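Local coordinates for protein putative aminopeptidase (Leishmania major, PDB 5NTH) that probably acts as a manganese-dependent M17 leucyl aminopeptidase, removing residues from peptide N-termini, and binds two manganese ions and the inhibitor actinonin, at residues A117-C128 against A150-P160; G244-L255 against P273-Y281. All coordinates share one frame; numbering follows the deposited sequence.

In the fold
Contact 1 comes first along the chain and joins two helices, 117-127 and 148-156, within the N-terminal, macro-like part of the protein. Contact 2 follows in the catalytic part, where strand 246-251 forms one edge of the eight-stranded mixed sheet within this chain and pairs with strand 275-282. The two lie on opposite sides of the chain's centre, 34 Å between their centres and about 20 Å between nearest atoms, and share neither sheet nor helix. Contact 1 is remote from the manganese site. Contact 2 is nearer, with the side chain of Leu276 about 10 Å from that of metal-binding Lys298. Each contact thus belongs to the architecture of its own part of the chain.

Contact 1: residues A117-C128 against A150-P160; sequences ADSMSEAVAAAC and AVANAVARAAP
Polar atoms first: Ser121 and Arg157 meet where helix 117-127 passes segment 150-160. Arg157 NE donates a fairly straight hydrogen bond to Ser121 OG at 2.8 Å (161°), with the oxygen near the guanidinium plane. The Arg157 chain is extended from CG to NE, and its chi1 of 75° sets CG between backbone N and carbonyl carbon; from there the guanidinium edge reaches back to the neighbouring helix. On that edge NH2 adds a weak bond to Ala117 O at 3.0 Å. Ser121 OG also lies against Ala154 O at 2.4 Å, too short for an ordinary hydrogen bond and so doubtful in detail. Arg157 NH1 is held by Gly453 O, beyond the two helices.

The apolar packing relies on small residues. The helix axes approach to 8.2 Å at a crossing angle of -38°, and Ser121 faces Ala154 across the gap. Ala154 CB settles against Ala117 CB and Met120 CB, 3.9 Å from each. Further out, Met120 runs extended beyond CG and brings SD against Val151 CG2 at 3.9 Å, the two side chains crossing at a slant. Farther along segment 150-160, Ala158 presses its CB onto Val124 CG1 at 3.6 Å, while Val124 and Val155 touch through their CG2 methyls at about a right angle. Cys128 CB finishes the row against Pro160 CD. Strands 137-142 and 181-185 lie beneath: Met120 and Val151 both reach Val141, and Val124 and Val155 both reach Leu181.

Taken together, alanine and serine surfaces let the two helices lie close over one sheet. The NE bond to Ser121, with weak help from NH2, would limit rotation of the guanidinium and tie it to the first turns of helix 117-127.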
loop_
_atom_site.group_PDB
_atom_site.type_symbol
_atom_site.label_atom_id
_atom_site.label_comp_id
_atom_site.label_asym_id
_atom_site.label_seq_id
_atom_site.Cartn_x
_atom_site.Cartn_y
_atom_site.Cartn_z
ATOM N N ALA A 117 -21.529 -33.897 4.923
ATOM C CA ALA A 117 -20.422 -34.078 5.866
ATOM C C ALA A 117 -19.889 -32.789 6.493
ATOM O O ALA A 117 -19.242 -32.838 7.534
ATOM C CB ALA A 117 -19.289 -34.815 5.179
ATOM N N ASP A 118 -20.130 -31.662 5.851
ATOM C CA ASP A 118 -19.756 -30.372 6.415
ATOM C C ASP A 118 -20.557 -30.017 7.659
ATOM O O ASP A 118 -20.010 -29.581 8.659
ATOM C CB ASP A 118 -19.839 -29.219 5.375
ATOM C CG ASP A 118 -21.062 -29.298 4.464
ATOM O OD1 ASP A 118 -22.059 -29.978 4.800
ATOM O OD2 ASP A 118 -21.014 -28.690 3.379
ATOM N N SER A 119 -21.860 -30.185 7.572
ATOM C CA SER A 119 -22.730 -29.918 8.693
ATOM C C SER A 119 -22.500 -30.911 9.835
ATOM O O SER A 119 -22.578 -30.557 11.003
ATOM C CB SER A 119 -24.166 -29.943 8.209
ATOM O OG SER A 119 -24.346 -28.908 7.258
ATOM N N MET A 120 -22.182 -32.147 9.481
ATOM C CA MET A 120 -21.862 -33.180 10.468
ATOM C C MET A 120 -20.661 -32.762 11.279
ATOM O O MET A 120 -20.674 -32.857 12.486
ATOM C CB MET A 120 -21.543 -34.519 9.800
ATOM C CG MET A 120 -22.733 -35.234 9.200
ATOM S SD MET A 120 -22.356 -36.923 8.626
ATOM C CE MET A 120 -24.024 -37.404 8.153
ATOM N N SER A 121 -19.627 -32.310 10.585
ATOM C CA SER A 121 -18.440 -31.766 11.231
ATOM C C SER A 121 -18.736 -30.534 12.113
ATOM O O SER A 121 -18.243 -30.457 13.241
ATOM C CB SER A 121 -17.364 -31.483 10.181
ATOM O OG SER A 121 -16.643 -32.680 9.923
ATOM N N GLU A 122 -19.533 -29.591 11.622
ATOM C CA GLU A 122 -19.901 -28.431 12.432
ATOM C C GLU A 122 -20.666 -28.873 13.662
ATOM O O GLU A 122 -20.481 -28.315 14.730
ATOM C CB GLU A 122 -20.733 -27.400 11.660
ATOM C CG GLU A 122 -19.941 -26.576 10.637
ATOM C CD GLU A 122 -20.800 -25.615 9.791
ATOM O OE1 GLU A 122 -22.027 -25.481 10.045
ATOM O OE2 GLU A 122 -20.234 -24.982 8.866
ATOM N N ALA A 123 -21.519 -29.876 13.518
ATOM C CA ALA A 123 -22.366 -30.295 14.609
ATOM C C ALA A 123 -21.587 -31.091 15.654
ATOM O O ALA A 123 -21.776 -30.885 16.876
ATOM C CB ALA A 123 -23.509 -31.110 14.079
ATOM N N VAL A 124 -20.718 -31.993 15.190
ATOM C CA VAL A 124 -19.800 -32.698 16.080
ATOM C C VAL A 124 -18.975 -31.704 16.904
ATOM O O VAL A 124 -19.005 -31.741 18.123
ATOM C CB VAL A 124 -18.890 -33.675 15.314
ATOM C CG1 VAL A 124 -17.728 -34.163 16.171
ATOM C CG2 VAL A 124 -19.703 -34.875 14.853
ATOM N N ALA A 125 -18.295 -30.787 16.235
ATOM C CA ALA A 125 -17.363 -29.874 16.877
ATOM C C ALA A 125 -17.972 -29.133 18.019
ATOM O O ALA A 125 -17.322 -28.930 19.025
ATOM C CB ALA A 125 -16.848 -28.863 15.863
ATOM N N ALA A 126 -19.211 -28.705 17.824
ATOM C CA ALA A 126 -19.944 -27.959 18.816
ATOM C C ALA A 126 -20.401 -28.835 20.005
ATOM O O ALA A 126 -20.654 -28.333 21.083
ATOM C CB ALA A 126 -21.141 -27.284 18.169
ATOM N N ALA A 127 -20.521 -30.136 19.819
ATOM C CA ALA A 127 -20.883 -31.039 20.908
ATOM C C ALA A 127 -19.680 -31.439 21.743
ATOM O O ALA A 127 -19.819 -31.789 22.928
ATOM C CB ALA A 127 -21.547 -32.285 20.350
ATOM N N CYS A 128 -18.495 -31.400 21.146
ATOM C CA CYS A 128 -17.309 -31.837 21.870
ATOM C C CYS A 128 -16.908 -30.799 22.922
ATOM O O CYS A 128 -16.147 -31.121 23.843
ATOM C CB CYS A 128 -16.140 -32.126 20.923
ATOM S SG CYS A 128 -16.456 -33.415 19.706
ATOM N N ALA A 150 -17.470 -40.834 4.487
ATOM C CA ALA A 150 -17.750 -39.432 4.756
ATOM C C ALA A 150 -18.039 -39.162 6.239
ATOM O O ALA A 150 -17.556 -38.187 6.822
ATOM C CB ALA A 150 -18.910 -38.967 3.901
ATOM N N VAL A 151 -18.814 -40.034 6.853
ATOM C CA VAL A 151 -19.004 -39.994 8.284
ATOM C C VAL A 151 -17.681 -40.235 9.013
ATOM O O VAL A 151 -17.336 -39.475 9.902
ATOM C CB VAL A 151 -20.065 -41.018 8.752
ATOM C CG1 VAL A 151 -20.244 -40.976 10.273
ATOM C CG2 VAL A 151 -21.402 -40.720 8.102
ATOM N N ALA A 152 -16.924 -41.264 8.684
ATOM C CA ALA A 152 -15.707 -41.469 9.456
ATOM C C ALA A 152 -14.810 -40.214 9.397
ATOM O O ALA A 152 -14.312 -39.738 10.441
ATOM C CB ALA A 152 -14.960 -42.688 8.987
ATOM N N ASN A 153 -14.644 -39.682 8.175
ATOM C CA ASN A 153 -13.947 -38.420 7.942
ATOM C C ASN A 153 -14.555 -37.229 8.703
ATOM O O ASN A 153 -13.839 -36.584 9.441
ATOM C CB ASN A 153 -13.894 -38.121 6.438
ATOM C CG ASN A 153 -13.027 -36.890 6.078
ATOM O OD1 ASN A 153 -12.175 -36.467 6.832
ATOM N ND2 ASN A 153 -13.245 -36.337 4.896
ATOM N N ALA A 154 -15.854 -36.969 8.523
ATOM C CA ALA A 154 -16.573 -35.808 9.120
ATOM C C ALA A 154 -16.479 -35.727 10.631
ATOM O O ALA A 154 -16.475 -34.627 11.230
ATOM C CB ALA A 154 -18.035 -35.828 8.726
ATOM N N VAL A 155 -16.416 -36.892 11.248
ATOM C CA VAL A 155 -16.341 -36.957 12.676
ATOM C C VAL A 155 -14.933 -36.857 13.145
ATOM O O VAL A 155 -14.657 -36.100 14.058
ATOM C CB VAL A 155 -16.930 -38.269 13.196
ATOM C CG1 VAL A 155 -16.712 -38.400 14.698
ATOM C CG2 VAL A 155 -18.422 -38.322 12.885
ATOM N N ALA A 156 -14.053 -37.649 12.558
ATOM C CA ALA A 156 -12.618 -37.659 12.914
ATOM C C ALA A 156 -12.013 -36.273 12.912
ATOM O O ALA A 156 -11.299 -35.884 13.833
ATOM C CB ALA A 156 -11.838 -38.523 11.942
ATOM N N ARG A 157 -12.348 -35.519 11.869
ATOM C CA ARG A 157 -11.728 -34.232 11.621
ATOM C C ARG A 157 -12.347 -33.175 12.495
ATOM O O ARG A 157 -11.812 -32.067 12.530
ATOM C CB ARG A 157 -11.860 -33.817 10.143
ATOM C CG ARG A 157 -13.250 -33.342 9.761
ATOM C CD ARG A 157 -13.324 -32.909 8.308
ATOM N NE ARG A 157 -14.701 -32.574 7.937
ATOM C CZ ARG A 157 -15.182 -32.473 6.694
ATOM N NH1 ARG A 157 -14.384 -32.664 5.648
ATOM N NH2 ARG A 157 -16.476 -32.166 6.489
ATOM N N ALA A 158 -13.475 -33.491 13.147
ATOM C CA ALA A 158 -14.214 -32.526 13.963
ATOM C C ALA A 158 -13.950 -32.672 15.465
ATOM O O ALA A 158 -14.493 -31.929 16.273
ATOM C CB ALA A 158 -15.697 -32.597 13.660
ATOM N N ALA A 159 -13.078 -33.597 15.823
ATOM C CA ALA A 159 -12.750 -33.817 17.208
ATOM C C ALA A 159 -11.826 -32.731 17.650
ATOM O O ALA A 159 -11.121 -32.166 16.833
ATOM C CB ALA A 159 -12.057 -35.160 17.374
ATOM N N PRO A 160 -11.773 -32.475 18.956
ATOM C CA PRO A 160 -10.732 -31.560 19.447
ATOM C C PRO A 160 -9.342 -32.036 19.032
ATOM O O PRO A 160 -9.056 -33.229 19.112
ATOM C CB PRO A 160 -10.897 -31.572 20.993
ATOM C CG PRO A 160 -12.110 -32.403 21.291
ATOM C CD PRO A 160 -12.469 -33.191 20.046
#

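Contact 2: residues G244-L255 against P273-Y281; sequences GVDMTVIKGDEL and PAHLVTLRY
Asp246 and Arg280, a hydrogen-bonded antiparallel pair, join through both backbone and side chains. Their side chains run side by side, and Asp246 OD2 makes a salt bridge to Arg280 NH1 at 3.3 Å, the carboxylate and guanidinium planes 39° apart. Reciprocal backbone bonds also link Thr248 with Thr278 (N to O, both 2.8 Å) and Ile250 with Leu276; Gly252 N to Ala274 O closes the series. A water bridges Thr248 O and Thr278 OG1, the latter also bonded to Thr355.

On the other face, Lys251 lies over the His275 ring. With CG anti to the backbone N (chi1 179°) and the chain extended, its CG makes a CH-pi contact 3.9 Å from the ring centroid, offset toward the rim. Val249 CG1 meets the ring edge at CD2, 4.0 Å away, and its CG2 packs on Val277 CG1. Beyond Gly252, where the chain leaves the strand for helix 253-257, Leu255 CD1 presses on Ala274 CB at 3.5 Å and CD2 on Leu276 CD1.

Strand 275-282 pairs antiparallel with 349-361 on its other side, and strand 246-251 is the edge strand, within this chain, of the mixed sheet of the M17 catalytic domain.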
loop_
_atom_site.group_PDB
_atom_site.type_symbol
_atom_site.label_atom_id
_atom_site.label_comp_id
_atom_site.label_asym_id
_atom_site.label_seq_id
_atom_site.Cartn_x
_atom_site.Cartn_y
_atom_site.Cartn_z
ATOM N N GLY A 244 6.443 -52.109 6.636
ATOM C CA GLY A 244 7.290 -53.072 5.930
ATOM C C GLY A 244 7.432 -52.738 4.464
ATOM O O GLY A 244 7.332 -53.633 3.620
ATOM N N VAL A 245 7.658 -51.459 4.152
ATOM C CA VAL A 245 7.677 -50.976 2.746
ATOM C C VAL A 245 9.056 -50.465 2.378
ATOM O O VAL A 245 9.876 -50.189 3.255
ATOM C CB VAL A 245 6.597 -49.882 2.469
ATOM C CG1 VAL A 245 5.251 -50.289 3.062
ATOM C CG2 VAL A 245 6.988 -48.508 3.022
ATOM N N ASP A 246 9.303 -50.317 1.076
ATOM C CA ASP A 246 10.594 -49.797 0.624
ATOM C C ASP A 246 10.555 -48.274 0.810
ATOM O O ASP A 246 9.500 -47.643 0.712
ATOM C CB ASP A 246 10.942 -50.212 -0.834
ATOM C CG ASP A 246 10.870 -51.751 -1.077
ATOM O OD1 ASP A 246 11.141 -52.553 -0.144
ATOM O OD2 ASP A 246 10.550 -52.159 -2.227
ATOM N N MET A 247 11.701 -47.698 1.123
ATOM C CA MET A 247 11.825 -46.270 1.308
ATOM C C MET A 247 13.055 -45.787 0.559
ATOM O O MET A 247 14.129 -46.373 0.668
ATOM C CB MET A 247 11.966 -45.936 2.792
ATOM C CG MET A 247 11.820 -44.454 3.089
ATOM S SD MET A 247 11.938 -44.008 4.831
ATOM C CE MET A 247 13.676 -44.316 5.184
ATOM N N THR A 248 12.896 -44.701 -0.186
ATOM C CA THR A 248 14.028 -44.009 -0.817
ATOM C C THR A 248 14.058 -42.565 -0.336
ATOM O O THR A 248 13.052 -41.861 -0.429
ATOM C CB THR A 248 13.916 -44.047 -2.352
ATOM O OG1 THR A 248 13.869 -45.422 -2.786
ATOM C CG2 THR A 248 15.108 -43.298 -3.005
ATOM N N VAL A 249 15.201 -42.140 0.191
ATOM C CA VAL A 249 15.381 -40.767 0.673
ATOM C C VAL A 249 16.538 -40.158 -0.064
ATOM O O VAL A 249 17.617 -40.721 -0.052
ATOM C CB VAL A 249 15.751 -40.731 2.167
ATOM C CG1 VAL A 249 15.942 -39.300 2.647
ATOM C CG2 VAL A 249 14.686 -41.418 3.006
ATOM N N ILE A 250 16.348 -39.001 -0.678
ATOM C CA ILE A 250 17.493 -38.215 -1.175
ATOM C C ILE A 250 17.553 -36.958 -0.329
ATOM O O ILE A 250 16.563 -36.247 -0.239
ATOM C CB ILE A 250 17.380 -37.910 -2.687
ATOM C CG1 ILE A 250 17.209 -39.232 -3.477
ATOM C CG2 ILE A 250 18.626 -37.150 -3.189
ATOM C CD1 ILE A 250 16.601 -39.070 -4.843
ATOM N N LYS A 251 18.690 -36.698 0.308
ATOM C CA LYS A 251 18.779 -35.620 1.313
ATOM C C LYS A 251 19.898 -34.610 1.016
ATOM O O LYS A 251 20.987 -35.002 0.613
ATOM C CB LYS A 251 18.995 -36.234 2.701
ATOM C CG LYS A 251 19.120 -35.237 3.849
ATOM C CD LYS A 251 19.378 -35.954 5.189
ATOM C CE LYS A 251 19.928 -35.023 6.288
ATOM N NZ LYS A 251 19.872 -35.584 7.682
ATOM N N GLY A 252 19.599 -33.318 1.220
ATOM C CA GLY A 252 20.600 -32.253 1.296
ATOM C C GLY A 252 21.448 -32.138 0.048
ATOM O O GLY A 252 20.910 -31.895 -1.010
ATOM N N ASP A 253 22.763 -32.324 0.174
ATOM C CA ASP A 253 23.691 -32.276 -0.986
ATOM C C ASP A 253 23.482 -33.400 -1.996
ATOM O O ASP A 253 23.762 -33.220 -3.174
ATOM C CB ASP A 253 25.171 -32.221 -0.536
ATOM C CG ASP A 253 25.480 -30.984 0.352
ATOM O OD1 ASP A 253 24.609 -30.097 0.564
ATOM O OD2 ASP A 253 26.620 -30.898 0.850
ATOM N N GLU A 254 22.956 -34.538 -1.536
ATOM C CA GLU A 254 22.565 -35.638 -2.414
ATOM C C GLU A 254 21.587 -35.173 -3.514
ATOM O O GLU A 254 21.620 -35.706 -4.627
ATOM C CB GLU A 254 21.991 -36.811 -1.602
ATOM N N LEU A 255 20.748 -34.176 -3.214
ATOM C CA LEU A 255 19.799 -33.640 -4.194
ATOM C C LEU A 255 20.517 -32.909 -5.286
ATOM O O LEU A 255 20.300 -33.158 -6.478
ATOM C CB LEU A 255 18.831 -32.661 -3.560
ATOM C CG LEU A 255 17.753 -33.299 -2.716
ATOM C CD1 LEU A 255 17.119 -32.250 -1.808
ATOM C CD2 LEU A 255 16.718 -33.969 -3.614
ATOM N N PRO A 273 17.817 -29.361 6.241
ATOM C CA PRO A 273 17.894 -29.476 4.777
ATOM C C PRO A 273 16.701 -30.128 4.056
ATOM O O PRO A 273 15.817 -30.696 4.676
ATOM C CB PRO A 273 19.175 -30.285 4.563
ATOM C CG PRO A 273 19.286 -31.120 5.790
ATOM C CD PRO A 273 18.639 -30.381 6.916
ATOM N N ALA A 274 16.719 -30.022 2.735
ATOM C CA ALA A 274 15.692 -30.604 1.900
ATOM C C ALA A 274 15.765 -32.143 1.826
ATOM O O ALA A 274 16.829 -32.728 2.000
ATOM C CB ALA A 274 15.769 -30.003 0.508
ATOM N N HIS A 275 14.613 -32.778 1.596
ATOM C CA HIS A 275 14.541 -34.219 1.355
ATOM C C HIS A 275 13.505 -34.513 0.297
ATOM O O HIS A 275 12.401 -33.967 0.331
ATOM C CB HIS A 275 14.045 -35.024 2.563
ATOM C CG HIS A 275 14.844 -34.870 3.815
ATOM N ND1 HIS A 275 14.903 -33.691 4.522
ATOM C CD2 HIS A 275 15.522 -35.786 4.550
ATOM C CE1 HIS A 275 15.635 -33.874 5.609
ATOM N NE2 HIS A 275 16.016 -35.139 5.654
ATOM N N LEU A 276 13.843 -35.429 -0.601
ATOM C CA LEU A 276 12.818 -36.190 -1.284
ATOM C C LEU A 276 12.707 -37.522 -0.572
ATOM O O LEU A 276 13.673 -38.263 -0.451
ATOM C CB LEU A 276 13.117 -36.357 -2.766
ATOM C CG LEU A 276 12.701 -35.147 -3.603
ATOM C CD1 LEU A 276 13.263 -35.296 -4.988
ATOM C CD2 LEU A 276 11.193 -35.010 -3.712
ATOM N N VAL A 277 11.525 -37.796 -0.058
ATOM C CA VAL A 277 11.296 -39.016 0.662
ATOM C C VAL A 277 10.162 -39.713 -0.063
ATOM O O VAL A 277 9.098 -39.106 -0.269
ATOM C CB VAL A 277 10.879 -38.744 2.107
ATOM C CG1 VAL A 277 10.751 -40.056 2.876
ATOM C CG2 VAL A 277 11.865 -37.806 2.783
ATOM N N THR A 278 10.400 -40.970 -0.449
ATOM C CA THR A 278 9.407 -41.757 -1.136
ATOM C C THR A 278 9.250 -43.106 -0.460
ATOM O O THR A 278 10.234 -43.811 -0.222
ATOM C CB THR A 278 9.760 -41.996 -2.594
ATOM O OG1 THR A 278 9.714 -40.757 -3.305
ATOM C CG2 THR A 278 8.749 -42.986 -3.220
ATOM N N LEU A 279 7.994 -43.448 -0.166
ATOM C CA LEU A 279 7.608 -44.746 0.365
ATOM C C LEU A 279 6.837 -45.433 -0.725
ATOM O O LEU A 279 6.048 -44.786 -1.419
ATOM C CB LEU A 279 6.707 -44.597 1.594
ATOM C CG LEU A 279 7.438 -44.331 2.907
ATOM C CD1 LEU A 279 8.123 -42.979 2.895
ATOM C CD2 LEU A 279 6.499 -44.439 4.101
ATOM N N ARG A 280 7.049 -46.738 -0.870
ATOM C CA ARG A 280 6.331 -47.519 -1.884
ATOM C C ARG A 280 6.110 -48.980 -1.472
ATOM O O ARG A 280 6.998 -49.613 -0.889
ATOM C CB ARG A 280 7.074 -47.458 -3.210
ATOM C CG ARG A 280 8.506 -47.986 -3.116
ATOM C CD ARG A 280 9.103 -48.326 -4.474
ATOM N NE ARG A 280 8.160 -49.096 -5.328
ATOM C CZ ARG A 280 8.191 -50.404 -5.595
ATOM N NH1 ARG A 280 9.129 -51.200 -5.090
ATOM N NH2 ARG A 280 7.259 -50.917 -6.391
ATOM N N TYR A 281 4.924 -49.490 -1.802
ATOM C CA TYR A 281 4.518 -50.873 -1.541
ATOM C C TYR A 281 4.122 -51.524 -2.847
ATOM O O TYR A 281 3.349 -50.922 -3.614
ATOM C CB TYR A 281 3.308 -50.904 -0.614
ATOM C CG TYR A 281 2.948 -52.249 0.002
ATOM C CD1 TYR A 281 3.872 -52.988 0.733
ATOM C CD2 TYR A 281 1.646 -52.736 -0.075
ATOM C CE1 TYR A 281 3.510 -54.205 1.345
ATOM C CE2 TYR A 281 1.260 -53.947 0.519
ATOM C CZ TYR A 281 2.194 -54.695 1.231
ATOM O OH TYR A 281 1.811 -55.898 1.824
HETATM O O HOH W 1 12.780 -40.029 -2.955
#